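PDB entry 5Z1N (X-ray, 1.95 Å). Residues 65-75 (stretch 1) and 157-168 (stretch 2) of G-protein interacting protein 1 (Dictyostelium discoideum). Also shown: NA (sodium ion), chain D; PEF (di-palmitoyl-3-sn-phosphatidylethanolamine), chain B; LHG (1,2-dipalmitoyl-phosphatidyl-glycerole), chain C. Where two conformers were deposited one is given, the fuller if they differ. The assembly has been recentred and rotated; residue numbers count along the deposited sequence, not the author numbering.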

ATOM      1  N   VAL A  65      -6.476  -8.639   6.820  1.00 14.51           N
ATOM      2  CA  VAL A  65      -5.814  -7.651   5.974  1.00 11.97           C
ATOM      3  C   VAL A  65      -5.785  -6.304   6.680  1.00 14.94           C
ATOM      4  O   VAL A  65      -4.732  -5.660   6.791  1.00 13.69           O
ATOM      5  CB  VAL A  65      -6.506  -7.561   4.601  1.00 17.35           C
ATOM      6  CG1 VAL A  65      -5.706  -6.669   3.660  1.00 12.03           C
ATOM      7  CG2 VAL A  65      -6.672  -8.945   3.997  1.00 23.95           C
ATOM      8  N   ASP A  66      -6.932  -5.896   7.229  1.00 13.51           N
ATOM      9  CA  ASP A  66      -7.048  -4.594   7.872  1.00 20.49           C
ATOM     10  C   ASP A  66      -5.938  -4.401   8.894  1.00 17.88           C
ATOM     11  O   ASP A  66      -5.086  -3.510   8.759  1.00 13.42           O
ATOM     12  CB  ASP A  66      -8.427  -4.470   8.524  1.00 21.62           C
ATOM     13  CG  ASP A  66      -8.532  -3.278   9.445  1.00 24.76           C
ATOM     14  OD1 ASP A  66      -8.625  -2.145   8.937  1.00 23.95           O
ATOM     15  OD2 ASP A  66      -8.528  -3.475  10.677  1.00 25.38           O
ATOM     16  N   ARG A  67      -5.903  -5.284   9.895  1.00 14.28           N
ATOM     17  CA  ARG A  67      -4.881  -5.200  10.931  0.54 14.33           C
ATOM     18  C   ARG A  67      -3.489  -5.115  10.319  1.00 10.09           C
ATOM     19  O   ARG A  67      -2.700  -4.224  10.661  1.00 12.60           O
ATOM     20  CB  ARG A  67      -4.987  -6.404  11.868  0.54 16.56           C
ATOM     21  CG  ARG A  67      -5.996  -6.225  12.988  0.54 25.34           C
ATOM     22  CD  ARG A  67      -5.896  -7.347  14.012  0.54 32.47           C
ATOM     23  NE  ARG A  67      -6.837  -8.429  13.734  0.54 32.26           N
ATOM     24  CZ  ARG A  67      -8.109  -8.432  14.120  0.54 28.70           C
ATOM     25  NH1 ARG A  67      -8.891  -9.459  13.822  0.54 28.21           N
ATOM     26  NH2 ARG A  67      -8.599  -7.406  14.804  0.54 36.65           N
ATOM     27  N   ALA A  68      -3.185  -6.016   9.378  1.00 10.19           N
ATOM     28  CA  ALA A  68      -1.850  -6.023   8.795  1.00  9.64           C
ATOM     29  C   ALA A  68      -1.535  -4.668   8.184  1.00 10.19           C
ATOM     30  O   ALA A  68      -0.505  -4.054   8.500  1.00 11.01           O
ATOM     31  CB  ALA A  68      -1.729  -7.135   7.753  1.00  9.89           C
ATOM     32  N   LEU A  69      -2.458  -4.150   7.372  1.00  8.30           N
ATOM     33  CA  LEU A  69      -2.221  -2.863   6.732  1.00  7.81           C
ATOM     34  C   LEU A  69      -1.960  -1.798   7.781  1.00  7.61           C
ATOM     35  O   LEU A  69      -0.982  -1.047   7.692  1.00 10.16           O
ATOM     36  CB  LEU A  69      -3.412  -2.483   5.854  1.00  8.57           C
ATOM     37  CG  LEU A  69      -3.561  -3.274   4.553  1.00  6.43           C
ATOM     38  CD1 LEU A  69      -4.842  -2.872   3.844  1.00 12.06           C
ATOM     39  CD2 LEU A  69      -2.354  -3.059   3.652  1.00 12.63           C
ATOM     40  N   ARG A  70      -2.784  -1.776   8.832  1.00 10.44           N
ATOM     41  CA  ARG A  70      -2.618  -0.732   9.831  1.00 10.88           C
ATOM     42  C   ARG A  70      -1.265  -0.865  10.510  1.00  8.91           C
ATOM     43  O   ARG A  70      -0.539   0.128  10.655  1.00  9.14           O
ATOM     44  CB  ARG A  70      -3.780  -0.771  10.824  1.00  8.34           C
ATOM     45  CG  ARG A  70      -5.075  -0.286  10.173  1.00 10.69           C
ATOM     46  CD  ARG A  70      -6.182  -0.009  11.162  1.00 19.09           C
ATOM     47  NE  ARG A  70      -6.788  -1.233  11.673  1.00 21.15           N
ATOM     48  CZ  ARG A  70      -6.796  -1.576  12.956  1.00 26.10           C
ATOM     49  NH1 ARG A  70      -6.233  -0.784  13.859  1.00 18.11           N
ATOM     50  NH2 ARG A  70      -7.372  -2.706  13.339  1.00 25.80           N
ATOM     51  N   ASP A  71      -0.858  -2.104  10.821  1.00 10.08           N
ATOM     52  CA  ASP A  71       0.481  -2.315  11.357  1.00  6.43           C
ATOM     53  C   ASP A  71       1.515  -1.701  10.431  1.00 10.04           C
ATOM     54  O   ASP A  71       2.338  -0.878  10.851  1.00  9.81           O
ATOM     55  CB  ASP A  71       0.757  -3.807  11.546  1.00  7.82           C
ATOM     56  CG  ASP A  71       0.188  -4.349  12.836  1.00 14.12           C
ATOM     57  OD1 ASP A  71      -0.018  -5.578  12.914  1.00 16.44           O
ATOM     58  OD2 ASP A  71      -0.056  -3.553  13.769  1.00 13.50           O
ATOM     59  N   GLY A  72       1.434  -2.045   9.141  1.00 10.69           N
ATOM     60  CA  GLY A  72       2.360  -1.478   8.179  1.00 10.99           C
ATOM     61  C   GLY A  72       2.361   0.031   8.235  1.00  8.01           C
ATOM     62  O   GLY A  72       3.409   0.657   8.431  1.00  9.27           O
ATOM     63  N   PHE A  73       1.165   0.630   8.144  1.00 10.51           N
ATOM     64  CA  PHE A  73       1.078   2.085   8.153  1.00  6.99           C
ATOM     65  C   PHE A  73       1.741   2.634   9.404  1.00 11.12           C
ATOM     66  O   PHE A  73       2.585   3.543   9.330  1.00 11.39           O
ATOM     67  CB  PHE A  73      -0.386   2.535   8.083  1.00 10.76           C
ATOM     68  CG  PHE A  73      -1.100   2.136   6.814  1.00 13.18           C
ATOM     69  CD1 PHE A  73      -0.398   1.682   5.709  1.00 11.56           C
ATOM     70  CD2 PHE A  73      -2.484   2.236   6.728  1.00 11.79           C
ATOM     71  CE1 PHE A  73      -1.062   1.322   4.544  1.00 11.42           C
ATOM     72  CE2 PHE A  73      -3.151   1.878   5.567  1.00 14.95           C
ATOM     73  CZ  PHE A  73      -2.437   1.420   4.474  1.00 10.75           C
ATOM     74  N   ASN A  74       1.452   2.007  10.546  1.00  6.89           N
ATOM     75  CA  ASN A  74       1.963   2.507  11.812  1.00  8.31           C
ATOM     76  C   ASN A  74       3.481   2.532  11.791  1.00 10.83           C
ATOM     77  O   ASN A  74       4.103   3.542  12.143  1.00  9.71           O
ATOM     78  CB  ASN A  74       1.440   1.637  12.952  1.00  4.48           C
ATOM     79  CG  ASN A  74       1.632   2.270  14.311  1.00 11.62           C
ATOM     80  OD1 ASN A  74       1.636   3.493  14.454  1.00 12.04           O
ATOM     81  ND2 ASN A  74       1.792   1.428  15.324  1.00  9.08           N
ATOM     82  N   HIS A  75       4.097   1.447  11.306  1.00  6.96           N
ATOM     83  CA  HIS A  75       5.554   1.393  11.331  1.00  6.70           C
ATOM     84  C   HIS A  75       6.136   2.430  10.388  1.00 11.77           C
ATOM     85  O   HIS A  75       7.114   3.110  10.731  1.00 10.79           O
ATOM     86  CB  HIS A  75       6.045  -0.015  10.994  1.00  5.76           C
ATOM     87  CG  HIS A  75       5.774  -1.013  12.074  1.00  9.49           C
ATOM     88  ND1 HIS A  75       6.440  -0.998  13.280  1.00 15.24           N
ATOM     89  CD2 HIS A  75       4.917  -2.060  12.130  1.00 14.78           C
ATOM     90  CE1 HIS A  75       6.002  -1.989  14.035  1.00 15.79           C
ATOM     91  NE2 HIS A  75       5.078  -2.649  13.361  1.00 16.77           N
TER
HETATM   92 NA    NA D 403      -8.356 -10.838   6.040  1.00 36.32          NA
HETATM   93  C2  PEF B 401     -11.616   4.104  -0.034  1.00 24.15           C
HETATM   94  C1  PEF B 401     -12.659   3.207   0.623  1.00 24.30           C
HETATM   95  N   PEF B 401     -15.296   3.886   5.898  0.50 29.33           N
HETATM   96  C3  PEF B 401     -11.593   5.488   0.594  1.00 13.45           C
HETATM   97  C4  PEF B 401     -14.696   2.421   4.066  0.50 36.42           C
HETATM   98  C5  PEF B 401     -15.471   2.549   5.371  0.50 35.46           C
HETATM   99  C10 PEF B 401      -9.482   3.613  -0.985  1.00 22.40           C
HETATM  100  C11 PEF B 401      -8.208   2.807  -1.026  1.00 29.38           C
HETATM  101  C12 PEF B 401      -6.986   3.680  -1.293  1.00 23.00           C
HETATM  102  C13 PEF B 401      -5.741   2.851  -0.996  1.00 20.54           C
HETATM  103  C14 PEF B 401      -4.438   3.546  -1.372  1.00 21.61           C
HETATM  104  C15 PEF B 401      -3.277   2.801  -0.716  1.00 27.43           C
HETATM  105  C16 PEF B 401      -1.925   3.358  -1.136  1.00 35.38           C
HETATM  106  C17 PEF B 401      -0.813   2.889  -0.200  1.00 32.13           C
HETATM  107  C18 PEF B 401      -0.900   1.395   0.093  1.00 30.61           C
HETATM  108  C19 PEF B 401       0.487   0.767   0.188  1.00 35.19           C
HETATM  109  C20 PEF B 401       1.410   1.537   1.129  1.00 20.72           C
HETATM  110  C21 PEF B 401       2.736   1.844   0.443  1.00 21.44           C
HETATM  111  C22 PEF B 401       3.625   2.724   1.313  1.00 20.19           C
HETATM  112  C23 PEF B 401       4.754   3.343   0.495  1.00 14.73           C
HETATM  113  C24 PEF B 401       5.710   4.120   1.392  1.00 14.44           C
HETATM  114  C25 PEF B 401       6.732   4.882   0.578  1.00 20.26           C
HETATM  115  C30 PEF B 401      -9.543   5.775   1.948  1.00 27.79           C
HETATM  116  C31 PEF B 401      -8.815   5.697   3.269  1.00 27.61           C
HETATM  117  C32 PEF B 401      -7.924   4.461   3.298  1.00 25.24           C
HETATM  118  C33 PEF B 401      -8.747   3.183   3.386  1.00 29.79           C
HETATM  119  C34 PEF B 401      -7.995   2.014   2.760  1.00 39.05           C
HETATM  120  C35 PEF B 401      -8.711   0.692   3.021  1.00 40.18           C
HETATM  121  C36 PEF B 401      -8.351  -0.349   1.966  1.00 51.35           C
HETATM  122  C37 PEF B 401      -8.659  -1.767   2.436  1.00 40.40           C
HETATM  123  C38 PEF B 401      -8.470  -2.768   1.299  1.00 37.89           C
HETATM  124  C39 PEF B 401      -7.538  -3.906   1.705  1.00 42.95           C
HETATM  125  C40 PEF B 401      -7.375  -4.935   0.591  1.00 35.70           C
HETATM  126  C41 PEF B 401      -6.785  -4.323  -0.675  1.00 41.06           C
HETATM  127  C42 PEF B 401      -5.374  -3.786  -0.451  1.00 31.45           C
HETATM  128  C43 PEF B 401      -4.742  -3.363  -1.772  1.00 17.80           C
HETATM  129  C44 PEF B 401      -3.347  -2.787  -1.569  1.00 33.59           C
HETATM  130  C45 PEF B 401      -2.653  -2.585  -2.899  1.00 23.97           C
HETATM  131  O4  PEF B 401      -9.803   4.347  -1.902  1.00 14.21           O
HETATM  132  O5  PEF B 401      -8.969   6.148   0.938  1.00 28.09           O
HETATM  133  O2  PEF B 401     -10.344   3.508   0.178  1.00 20.00           O
HETATM  134  O3  PEF B 401     -10.937   5.381   1.853  1.00 29.60           O
HETATM  135  O1P PEF B 401     -16.290   4.012   1.094  1.00 16.64           O
HETATM  136  O2P PEF B 401     -14.941   1.783   1.461  1.00 18.79           O
HETATM  137  O3P PEF B 401     -13.741   3.990   1.112  1.00 22.49           O
HETATM  138  O4P PEF B 401     -14.978   3.532   3.217  1.00 28.97           O
HETATM  139  P   PEF B 401     -15.085   3.273   1.637  1.00 19.14           P
HETATM  140  O1  LHG C 402     -16.202   0.797   4.817  0.50 25.33           O
HETATM  141  C1  LHG C 402     -16.191   2.104   5.401  0.50 33.03           C
HETATM  142  C2  LHG C 402     -14.768   2.649   5.434  0.50 35.21           C
HETATM  143  O2  LHG C 402     -14.781   3.987   5.941  0.50 30.93           O
HETATM  144  C3  LHG C 402     -14.193   2.661   4.024  0.50 34.49           C
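Stretch 2 157-168: ALNKYTQIELIY

Stretch 1 is helical throughout. Stretch 2 begins in a helix, at Ala157 and Leu158, that starts earlier in the chain, makes a type I beta turn from Leu158 to Tyr161, and continues as loop. It runs antiparallel to the helix: Leu166 lies nearest Asp66, Thr162 nearest Arg70 and Leu158 nearest Phe73, with the closest CA approach, 4.8 Å, at Arg70 and Thr162.

Val65 does not touch stretch 2; its CG1 lies 3.8 Å from PEF C39. Asp66 points toward stretch 2 and accepts a short, nearly straight hydrogen bond, Leu166 N to Asp66 OD1, 2.5 Å. Leu69 packs on the same leucine, Leu69 CB to Leu166 CD1, 3.7 Å.

Arg70 is held by two residues. Its NH2 forms a salt bridge with Asp66 OD2 at 3.0 Å, one helical turn back; its NE also donates to Asp66 OD2 at 3.0 Å. Its NH1 donates to Thr162 O at 2.9 Å, so the guanidinium ties the loop backbone to the helix. Ile164 C and Glu165 N lie over one face of the group.

Phe73 receives Leu158 over its ring face, with Leu158 CD2 3.9 Å from Phe73 CZ. Leu166 CD1 approaches Phe73 CE2 at 4.1 Å. Thr162 CG2 lies 3.9 Å from Phe73 CB and 3.8 Å from Asn74 N. His75 does not reach stretch 2.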

ATOM      1  N   ALA A 157      -1.285  11.178   5.335  1.00 20.27           N
ATOM      2  CA  ALA A 157      -2.619  10.668   5.043  1.00 15.57           C
ATOM      3  C   ALA A 157      -2.818   9.260   5.590  1.00 27.32           C
ATOM      4  O   ALA A 157      -3.934   8.905   5.985  1.00 25.74           O
ATOM      5  CB  ALA A 157      -2.876  10.694   3.537  1.00 18.62           C
ATOM      6  N   LEU A 158      -1.751   8.459   5.644  1.00 21.35           N
ATOM      7  CA  LEU A 158      -1.863   7.072   6.088  1.00 16.68           C
ATOM      8  C   LEU A 158      -2.001   6.958   7.602  1.00 21.95           C
ATOM      9  O   LEU A 158      -2.733   6.093   8.096  1.00 17.82           O
ATOM     10  CB  LEU A 158      -0.645   6.277   5.617  1.00 14.27           C
ATOM     11  CG  LEU A 158      -0.567   5.933   4.128  1.00 13.56           C
ATOM     12  CD1 LEU A 158       0.681   5.115   3.842  1.00 11.47           C
ATOM     13  CD2 LEU A 158      -1.820   5.196   3.681  1.00 14.11           C
ATOM     14  N   ASN A 159      -1.302   7.808   8.355  1.00 23.41           N
ATOM     15  CA  ASN A 159      -1.235   7.646   9.802  1.00 19.45           C
ATOM     16  C   ASN A 159      -2.515   8.063  10.512  1.00 20.00           C
ATOM     17  O   ASN A 159      -2.621   7.870  11.727  1.00 23.11           O
ATOM     18  CB  ASN A 159      -0.037   8.420  10.374  1.00 12.43           C
ATOM     19  CG  ASN A 159      -0.126   9.924  10.150  1.00 23.62           C
ATOM     20  OD1 ASN A 159      -1.131  10.443   9.665  1.00 27.26           O
ATOM     21  ND2 ASN A 159       0.939  10.633  10.514  1.00 22.50           N
ATOM     22  N   LYS A 160      -3.482   8.631   9.792  1.00 21.55           N
ATOM     23  CA  LYS A 160      -4.775   8.914  10.399  1.00 20.86           C
ATOM     24  C   LYS A 160      -5.600   7.650  10.584  1.00 19.93           C
ATOM     25  O   LYS A 160      -6.532   7.643  11.396  1.00 13.82           O
ATOM     26  CB  LYS A 160      -5.556   9.917   9.544  1.00 23.80           C
ATOM     27  CG  LYS A 160      -4.762  11.132   9.098  1.00 31.19           C
ATOM     28  CD  LYS A 160      -4.234  11.925  10.283  1.00 26.46           C
ATOM     29  CE  LYS A 160      -3.599  13.237   9.831  1.00 33.51           C
ATOM     30  NZ  LYS A 160      -2.109  13.223   9.945  1.00 22.16           N
ATOM     31  N   TYR A 161      -5.262   6.579   9.867  1.00 21.05           N
ATOM     32  CA  TYR A 161      -6.095   5.387   9.787  1.00 25.55           C
ATOM     33  C   TYR A 161      -5.588   4.223  10.631  1.00 25.78           C
ATOM     34  O   TYR A 161      -6.184   3.143  10.582  1.00 31.91           O
ATOM     35  CB  TYR A 161      -6.210   4.942   8.325  1.00 18.17           C
ATOM     36  CG  TYR A 161      -6.966   5.913   7.454  1.00 18.54           C
ATOM     37  CD1 TYR A 161      -8.354   5.916   7.429  1.00 20.17           C
ATOM     38  CD2 TYR A 161      -6.293   6.833   6.660  1.00 23.77           C
ATOM     39  CE1 TYR A 161      -9.053   6.804   6.637  1.00 20.34           C
ATOM     40  CE2 TYR A 161      -6.984   7.728   5.863  1.00 34.27           C
ATOM     41  CZ  TYR A 161      -8.364   7.710   5.859  1.00 23.90           C
ATOM     42  OH  TYR A 161      -9.062   8.593   5.069  1.00 24.64           O
ATOM     43  N   THR A 162      -4.523   4.411  11.412  1.00 16.16           N
ATOM     44  CA  THR A 162      -3.897   3.277  12.085  1.00 16.17           C
ATOM     45  C   THR A 162      -4.732   2.726  13.238  1.00 17.37           C
ATOM     46  O   THR A 162      -4.579   1.550  13.586  1.00 14.19           O
ATOM     47  CB  THR A 162      -2.513   3.672  12.604  1.00 15.32           C
ATOM     48  OG1 THR A 162      -2.638   4.795  13.485  1.00 15.51           O
ATOM     49  CG2 THR A 162      -1.595   4.043  11.448  1.00 12.54           C
ATOM     50  N   GLN A 163      -5.608   3.533  13.836  1.00 14.74           N
ATOM     51  CA  GLN A 163      -6.315   3.122  15.044  1.00 19.34           C
ATOM     52  C   GLN A 163      -7.760   2.712  14.800  1.00 27.06           C
ATOM     53  O   GLN A 163      -8.409   2.221  15.728  1.00 26.84           O
ATOM     54  CB  GLN A 163      -6.282   4.246  16.086  1.00 18.01           C
ATOM     55  CG  GLN A 163      -4.897   4.808  16.333  1.00 26.63           C
ATOM     56  CD  GLN A 163      -4.692   5.238  17.769  1.00 39.63           C
ATOM     57  OE1 GLN A 163      -4.932   6.391  18.125  1.00 63.44           O
ATOM     58  NE2 GLN A 163      -4.251   4.305  18.606  1.00 33.16           N
ATOM     59  N   ILE A 164      -8.278   2.898  13.590  1.00 18.76           N
ATOM     60  CA  ILE A 164      -9.660   2.578  13.259  1.00 20.35           C
ATOM     61  C   ILE A 164      -9.658   1.595  12.098  1.00 29.57           C
ATOM     62  O   ILE A 164      -8.807   1.685  11.206  1.00 23.20           O
ATOM     63  CB  ILE A 164     -10.461   3.851  12.907  1.00 25.10           C
ATOM     64  CG1 ILE A 164     -11.897   3.507  12.502  1.00 29.14           C
ATOM     65  CG2 ILE A 164      -9.771   4.629  11.794  1.00 37.80           C
ATOM     66  CD1 ILE A 164     -12.694   4.709  12.023  1.00 26.17           C
ATOM     67  N   GLU A 165     -10.599   0.648  12.122  1.00 24.63           N
ATOM     68  CA  GLU A 165     -10.737  -0.313  11.033  1.00 35.38           C
ATOM     69  C   GLU A 165     -10.841   0.401   9.692  1.00 27.55           C
ATOM     70  O   GLU A 165     -11.578   1.382   9.549  1.00 26.75           O
ATOM     71  CB  GLU A 165     -11.972  -1.189  11.253  1.00 27.28           C
ATOM     72  CG  GLU A 165     -11.929  -2.057  12.494  1.00 42.87           C
ATOM     73  CD  GLU A 165     -13.259  -2.733  12.762  1.00 57.98           C
ATOM     74  OE1 GLU A 165     -14.305  -2.076  12.574  1.00 55.97           O
ATOM     75  OE2 GLU A 165     -13.260  -3.919  13.152  1.00 70.00           O
ATOM     76  N   LEU A 166     -10.094  -0.099   8.706  1.00 22.04           N
ATOM     77  CA  LEU A 166     -10.060   0.555   7.402  1.00 27.06           C
ATOM     78  C   LEU A 166     -11.384   0.397   6.664  1.00 31.89           C
ATOM     79  O   LEU A 166     -11.853   1.339   6.014  1.00 37.61           O
ATOM     80  CB  LEU A 166      -8.908  -0.003   6.566  1.00 26.90           C
ATOM     81  CG  LEU A 166      -7.494   0.241   7.097  1.00 20.56           C
ATOM     82  CD1 LEU A 166      -6.462  -0.406   6.188  1.00 14.89           C
ATOM     83  CD2 LEU A 166      -7.226   1.724   7.240  1.00 19.97           C
ATOM     84  N   ILE A 167     -11.995  -0.784   6.740  1.00 32.10           N
ATOM     85  CA  ILE A 167     -13.281  -1.055   6.105  1.00 43.36           C
ATOM     86  C   ILE A 167     -14.229  -1.607   7.161  1.00 50.61           C
ATOM     87  O   ILE A 167     -13.880  -2.547   7.885  1.00 34.38           O
ATOM     88  CB  ILE A 167     -13.154  -2.040   4.927  1.00 38.76           C
ATOM     89  CG1 ILE A 167     -11.965  -1.671   4.034  1.00 38.72           C
ATOM     90  CG2 ILE A 167     -14.439  -2.062   4.112  1.00 40.71           C
ATOM     91  CD1 ILE A 167     -12.145  -0.372   3.284  1.00 37.49           C
ATOM     92  N   TYR A 168     -15.424  -1.031   7.243  1.00 52.76           N
ATOM     93  CA  TYR A 168     -16.402  -1.450   8.239  1.00 54.67           C
ATOM     94  C   TYR A 168     -17.827  -1.285   7.721  1.00 68.04           C
ATOM     95  O   TYR A 168     -18.790  -1.644   8.401  1.00 69.84           O
ATOM     96  CB  TYR A 168     -16.218  -0.656   9.535  1.00 50.11           C
ATOM     97  CG  TYR A 168     -16.070   0.837   9.328  1.00 50.00           C
ATOM     98  CD1 TYR A 168     -17.187   1.658   9.220  1.00 39.22           C
ATOM     99  CD2 TYR A 168     -14.813   1.426   9.244  1.00 32.87           C
ATOM    100  CE1 TYR A 168     -17.057   3.021   9.033  1.00 29.83           C
ATOM    101  CE2 TYR A 168     -14.675   2.788   9.055  1.00 36.07           C
ATOM    102  CZ  TYR A 168     -15.800   3.580   8.951  1.00 28.08           C
ATOM    103  OH  TYR A 168     -15.669   4.936   8.765  1.00 31.47           O
TER
HETATM  104  O   HOH W   1      -7.471 -12.941   4.579  1.00 15.54           O